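PDB 6AD3: lovastatin nonaketide synthase mokA from Monascus pilosus, which carries out the iterative nine-step assembly of the lovastatin (monacolin K) nonaketide as a type I polyketide synthase, the piece here being its condensation domain. Local coordinates for residues 489-492 / 493-497; 109-112 / 113-116; 316-319 / 320-323. The protein carries 1 engineered substitution. One frame throughout, in Å; residues are numbered along the deposited sequence.

From the N terminus the three contacts follow in series: contact 2, then contact 3, then contact 1; none nests in or crosses another. Each is local, within one unbroken run of residues, so none closes a long loop. Contact 2 turns the chain from strand 100-107 of the five-stranded sheet into helix 112-125. Contact 3 finishes helix 310-322, and contact 1 leads from strand 481-487 of the six-stranded sheet into helix 495-512. Contacts 3 and 1 belong together: Ile316 packs on Leu507 and Ser511 of the helix that contact 1 starts, although their nearest atoms are about 16 Å apart. Contact 2 lies about 29 Å from either, nearest atoms.

Contact 1 of 3, residues 489-492 / 493-497; sequences SVYE and VHHPR
The aliphatic base of Glu492 lies over one face of the His495 imidazole, its CB 3.9 Å from the ring centroid in a CH-pi contact. The two side chains run alongside each other in the same direction, and Glu492 CG comes to 3.5 Å from His495 CE1. The first torsion (chi1 -55°) sets CG beside the backbone N, and the bend at the next bond turns the carboxylate off the ring. There a water donates to Glu492 OE2 and accepts from Val493 N at 2.9 Å, so it joins the acid to an amide at the start of the turn.

His494 approaches the same methylene from another direction, its CD2 3.6 Å from Glu492 CB. Tyr491 and His495 cross at about a right angle, their ring planes 83° apart, and His495 ND1 meets the tyrosine edge 3.8 Å from Tyr491 CD1. The phenol suits this buried place because its ring packs on Leu282 and Leu486 while its hydroxyl is hydrogen-bonded to Met280 N.

His495 N donates to Glu492 O at 2.9 Å, the bond that closes the turn and brings His495 back beside Glu492. Pro496 CD rests 3.3 Å from the same Glu492 O. Proline fits the first turn of a helix, where a backbone N-H is not needed for an i to i-4 bond, and its ring packs against His302 and Ala304 of strand 301-307 and Leu486 of strand 481-487. Glu492 to His495 form a type I beta turn, which leads from the loop after strand 481-487, in the six-stranded sheet, into helix 495-512 of the condensation domain.

Contact 2 of 3, residues 109-112 / 113-116; sequences SIDA and KRLS
Asp111 caps the N terminus of helix 112-125, with its carboxylate oxygen OD2 accepting from Arg114 N at 3.0 Å. Its side chain reaches forward to that amide because CG stands opposite the backbone N about the first bond (chi1 -177°); Arg114 N meets OD2 on its anti side, 23° out of the carboxylate plane. Aspartate suits an N-cap, being short enough to present an oxygen to an amide of the first turn, and its negative charge probably interacts well with the positive end of the helix dipole.

Arg114 crosses Asp111 at about a right angle, its CG 3.3 Å from OD2. The chain bends at chi3 (63°), and the guanidinium goes to Tyr227, bonding its carbonyl O through NH2 and making a cation-pi contact with its ring; the Tyr227 hydroxyl also bonds Asp111 N. OD2 takes the backbone N-H, while Arg114 NE stays 5.0 Å from Asp111 OD2, too far for a salt bridge between those atoms.

Ile110 at N' and Leu115 at N4 form the hydrophobic staple that often accompanies an N-cap. The beta-branched isoleucine and the gamma-branched leucine cross obliquely, bringing Ile110 CG2 to 3.8 Å from Leu115 CB and 4.0 Å from Leu115 CD2.

Contact 3 of 3, residues 316-319 / 320-323; sequences IRER and SRKH
Glu318 and Arg321, one turn apart on helix 310-322, lie side by side and point the same way, joining as a salt bridge with two N-H donors. Arg321 NH1 reaches Glu318 OE2 at 3.2 Å; the oxygen lies in the guanidinium plane but is approached from above the carboxylate plane, and the two flat groups are turned 53° apart. The second arm, Arg321 NH2 to Glu318 OE1, is modelled very short, and its exact length should not be pressed. Arg321 sets CG anti to its backbone N (chi1 -180°) and bends at chi3, while Glu318 is bent at chi2; these bends bring the ends of two chains on the same flank level with each other.

On the next flank Arg319 and Lys322 cross at a slant. Lys322 CE packs 3.7 Å from Arg319 NE, leaving like charges near each other, which would be expected to cost some energy.

Ser320 and His323 instead turn their polar ends onto the backbone. Ser320 OG donates to Ile316 O at 2.8 Å, from the opposite face of that carbonyl to Ser320 N, so a small buried hydroxyl is satisfied within its own helix beside Phe330. His323 does the same at the end: ND1 donates in the ring plane to Arg319 O at 2.7 Å, and His323 N reaches that oxygen at 3.1 Å from its other face. The imidazole, also touching Leu390, Val391 and Pro514, thus gives a second bond to a last-turn carbonyl. The arrangement is an i to i+3 salt bridge on the outer side of a helix whose last turn adds side-chain bonds from Ser320 and His323 to its main-chain ones.

Contact 1 of 3, residues 489-492 / 493-497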
# COMPACT_ATOMS: atom_id res chain seq x y z
N SER A 489 6.07 12.18 14.16
CA SER A 489 5.36 12.80 15.29
C SER A 489 5.68 12.11 16.60
O SER A 489 5.50 12.67 17.67
CB SER A 489 3.85 12.80 15.04
OG SER A 489 3.35 11.48 14.93
N VAL A 490 6.16 10.88 16.51
CA VAL A 490 6.40 10.04 17.67
C VAL A 490 7.86 9.63 17.76
O VAL A 490 8.35 9.36 18.85
CB VAL A 490 5.55 8.74 17.60
CG1 VAL A 490 5.81 7.87 18.81
CG2 VAL A 490 4.08 9.08 17.50
N TYR A 491 8.48 9.37 16.59
CA TYR A 491 9.77 8.68 16.51
C TYR A 491 10.83 9.53 15.88
O TYR A 491 10.55 10.51 15.17
CB TYR A 491 9.65 7.34 15.73
CG TYR A 491 8.76 6.34 16.44
CD1 TYR A 491 9.20 5.73 17.59
CD2 TYR A 491 7.45 6.15 16.06
CE1 TYR A 491 8.42 4.83 18.26
CE2 TYR A 491 6.64 5.25 16.73
CZ TYR A 491 7.12 4.64 17.87
OH TYR A 491 6.34 3.75 18.56
N GLU A 492 12.08 9.16 16.15
CA GLU A 492 13.24 9.90 15.67
C GLU A 492 13.78 9.32 14.37
O GLU A 492 13.54 8.15 14.04
CB GLU A 492 14.38 9.87 16.73
CG GLU A 492 13.98 10.36 18.10
CD GLU A 492 13.10 11.59 18.02
OE1 GLU A 492 12.00 11.59 18.62
OE2 GLU A 492 13.43 12.50 17.24
N VAL A 493 14.68 10.07 13.75
CA VAL A 493 15.22 9.74 12.44
C VAL A 493 15.96 8.38 12.44
O VAL A 493 15.90 7.63 11.45
CB VAL A 493 16.16 10.85 11.97
CG1 VAL A 493 17.03 10.40 10.82
CG2 VAL A 493 15.35 12.09 11.58
N HIS A 494 16.57 8.01 13.56
CA HIS A 494 17.31 6.73 13.60
C HIS A 494 16.45 5.54 14.04
O HIS A 494 16.92 4.41 14.06
CB HIS A 494 18.52 6.83 14.54
CG HIS A 494 18.16 7.22 15.93
ND1 HIS A 494 18.24 6.34 16.98
CD2 HIS A 494 17.67 8.37 16.43
CE1 HIS A 494 17.88 6.96 18.09
NE2 HIS A 494 17.47 8.17 17.77
N HIS A 495 15.20 5.79 14.41
CA HIS A 495 14.38 4.71 14.95
C HIS A 495 13.93 3.67 13.92
O HIS A 495 13.86 2.49 14.24
CB HIS A 495 13.21 5.27 15.72
CG HIS A 495 13.57 5.77 17.09
ND1 HIS A 495 12.85 6.75 17.74
CD2 HIS A 495 14.64 5.50 17.88
CE1 HIS A 495 13.40 7.00 18.91
NE2 HIS A 495 14.50 6.28 19.01
N PRO A 496 13.63 4.10 12.67
CA PRO A 496 13.25 3.03 11.72
C PRO A 496 14.35 1.98 11.56
O PRO A 496 14.05 0.76 11.55
CB PRO A 496 13.01 3.81 10.40
CG PRO A 496 12.54 5.15 10.86
CD PRO A 496 13.44 5.44 12.08
N ARG A 497 15.60 2.42 11.43
CA ARG A 497 16.70 1.48 11.33
C ARG A 497 16.86 0.59 12.58
O ARG A 497 17.16 -0.61 12.46
CB ARG A 497 18.01 2.18 11.03
CG ARG A 497 19.09 1.18 10.61
CD ARG A 497 20.29 1.87 10.04
NE ARG A 497 19.98 2.56 8.79
CZ ARG A 497 19.73 1.94 7.64
NH1 ARG A 497 19.74 0.61 7.58
NH2 ARG A 497 19.49 2.65 6.55
O HOH W 1 15.20 12.45 15.32

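Contact 2 of 3, residues 109-112 / 113-116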
# COMPACT_ATOMS: atom_id res chain seq x y z
N SER A 109 17.98 -1.18 -24.41
CA SER A 109 17.32 -0.42 -25.44
C SER A 109 15.78 -0.38 -25.31
O SER A 109 15.11 -1.41 -25.30
CB SER A 109 17.72 -0.94 -26.82
OG SER A 109 17.16 -0.10 -27.81
N ILE A 110 15.23 0.83 -25.28
CA ILE A 110 13.80 1.05 -25.42
C ILE A 110 13.57 2.15 -26.43
O ILE A 110 13.99 3.28 -26.24
CB ILE A 110 13.16 1.50 -24.12
CG1 ILE A 110 13.48 0.50 -23.00
CG2 ILE A 110 11.66 1.66 -24.29
CD1 ILE A 110 12.93 0.91 -21.66
N ASP A 111 12.84 1.81 -27.47
CA ASP A 111 12.49 2.78 -28.50
C ASP A 111 11.41 3.72 -27.99
O ASP A 111 10.32 3.27 -27.64
CB ASP A 111 11.98 2.02 -29.73
CG ASP A 111 11.68 2.92 -30.88
OD1 ASP A 111 12.61 3.52 -31.39
OD2 ASP A 111 10.52 3.26 -31.09
N ALA A 112 11.66 5.03 -28.06
CA ALA A 112 10.75 6.03 -27.47
C ALA A 112 9.38 6.01 -28.10
O ALA A 112 8.34 6.10 -27.42
CB ALA A 112 11.35 7.43 -27.61
N LYS A 113 9.35 5.98 -29.43
CA LYS A 113 8.09 6.04 -30.13
C LYS A 113 7.24 4.80 -29.85
O LYS A 113 6.03 4.90 -29.59
CB LYS A 113 8.33 6.20 -31.65
CG LYS A 113 8.75 7.61 -32.01
CD LYS A 113 9.24 7.71 -33.45
CE LYS A 113 9.38 9.17 -33.88
NZ LYS A 113 8.76 9.44 -35.21
N ARG A 114 7.88 3.64 -29.81
CA ARG A 114 7.15 2.40 -29.52
C ARG A 114 6.63 2.37 -28.10
O ARG A 114 5.50 1.89 -27.85
CB ARG A 114 7.99 1.17 -29.80
CG ARG A 114 8.21 0.95 -31.28
CD ARG A 114 9.24 -0.13 -31.54
NE ARG A 114 8.81 -1.41 -31.03
CZ ARG A 114 9.61 -2.46 -30.87
NH1 ARG A 114 10.91 -2.36 -31.11
NH2 ARG A 114 9.11 -3.60 -30.43
N LEU A 115 7.46 2.79 -27.15
CA LEU A 115 7.04 2.85 -25.76
C LEU A 115 5.89 3.84 -25.57
O LEU A 115 4.91 3.52 -24.92
CB LEU A 115 8.19 3.22 -24.86
CG LEU A 115 7.83 3.44 -23.39
CD1 LEU A 115 7.45 2.10 -22.79
CD2 LEU A 115 8.97 4.08 -22.59
N SER A 116 6.01 5.03 -26.16
CA SER A 116 4.99 6.01 -25.96
C SER A 116 3.65 5.57 -26.61
O SER A 116 2.61 5.71 -26.00
CB SER A 116 5.45 7.41 -26.37
OG SER A 116 5.58 7.47 -27.74

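Contact 3 of 3, residues 316-319 / 320-323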
# COMPACT_ATOMS: atom_id res chain seq x y z
N ILE A 316 13.25 -19.31 6.59
CA ILE A 316 11.86 -18.95 6.74
C ILE A 316 10.96 -19.75 5.77
O ILE A 316 9.92 -20.25 6.17
CB ILE A 316 11.68 -17.43 6.58
CG1 ILE A 316 12.27 -16.73 7.80
CG2 ILE A 316 10.19 -17.08 6.44
CD1 ILE A 316 12.36 -15.21 7.63
N ARG A 317 11.39 -19.95 4.54
CA ARG A 317 10.59 -20.76 3.62
C ARG A 317 10.49 -22.18 4.13
O ARG A 317 9.41 -22.77 4.11
CB ARG A 317 11.16 -20.75 2.20
CG ARG A 317 11.09 -19.38 1.54
CD ARG A 317 11.36 -19.45 0.03
NE ARG A 317 12.65 -20.05 -0.28
CZ ARG A 317 13.80 -19.39 -0.28
NH1 ARG A 317 13.81 -18.09 -0.02
NH2 ARG A 317 14.92 -20.01 -0.58
N GLU A 318 11.60 -22.72 4.63
CA GLU A 318 11.61 -24.13 5.11
C GLU A 318 10.69 -24.32 6.30
O GLU A 318 9.90 -25.26 6.34
CB GLU A 318 13.04 -24.59 5.46
CG GLU A 318 13.96 -24.55 4.27
CD GLU A 318 13.39 -25.32 3.08
OE1 GLU A 318 12.86 -24.68 2.12
OE2 GLU A 318 13.36 -26.55 3.17
N ARG A 319 10.88 -23.49 7.33
CA ARG A 319 10.13 -23.65 8.58
C ARG A 319 8.62 -23.29 8.37
O ARG A 319 7.78 -23.93 8.94
CB ARG A 319 10.76 -22.79 9.72
CG ARG A 319 12.27 -23.06 10.06
CD ARG A 319 12.75 -24.51 9.95
NE ARG A 319 12.29 -25.35 11.07
CZ ARG A 319 12.98 -25.58 12.18
NH1 ARG A 319 14.19 -25.04 12.39
NH2 ARG A 319 12.40 -26.26 13.15
N SER A 320 8.32 -22.35 7.49
CA SER A 320 6.94 -22.06 7.10
C SER A 320 6.26 -23.31 6.50
O SER A 320 5.22 -23.78 6.99
CB SER A 320 6.90 -20.89 6.13
OG SER A 320 7.30 -19.72 6.83
N ARG A 321 6.92 -23.93 5.55
CA ARG A 321 6.36 -25.10 4.93
C ARG A 321 6.15 -26.17 5.97
O ARG A 321 5.14 -26.83 5.97
CB ARG A 321 7.24 -25.63 3.79
CG ARG A 321 6.63 -26.87 3.14
CD ARG A 321 7.59 -27.58 2.18
NE ARG A 321 8.56 -26.64 1.70
CZ ARG A 321 9.81 -26.58 2.12
NH1 ARG A 321 10.33 -27.59 2.82
NH2 ARG A 321 10.58 -25.60 1.68
N LYS A 322 7.10 -26.37 6.86
CA LYS A 322 6.98 -27.50 7.78
C LYS A 322 5.87 -27.28 8.79
O LYS A 322 5.30 -28.25 9.30
CB LYS A 322 8.30 -27.77 8.48
CG LYS A 322 9.37 -28.25 7.52
CD LYS A 322 10.50 -28.98 8.25
CE LYS A 322 11.61 -28.04 8.69
NZ LYS A 322 12.84 -28.81 9.04
N HIS A 323 5.52 -26.01 9.05
CA HIS A 323 4.35 -25.69 9.86
C HIS A 323 3.06 -25.53 9.09
O HIS A 323 2.06 -25.08 9.66
CB HIS A 323 4.60 -24.42 10.68
CG HIS A 323 5.66 -24.58 11.73
ND1 HIS A 323 7.01 -24.59 11.44
CD2 HIS A 323 5.57 -24.72 13.08
CE1 HIS A 323 7.70 -24.75 12.56
NE2 HIS A 323 6.85 -24.87 13.55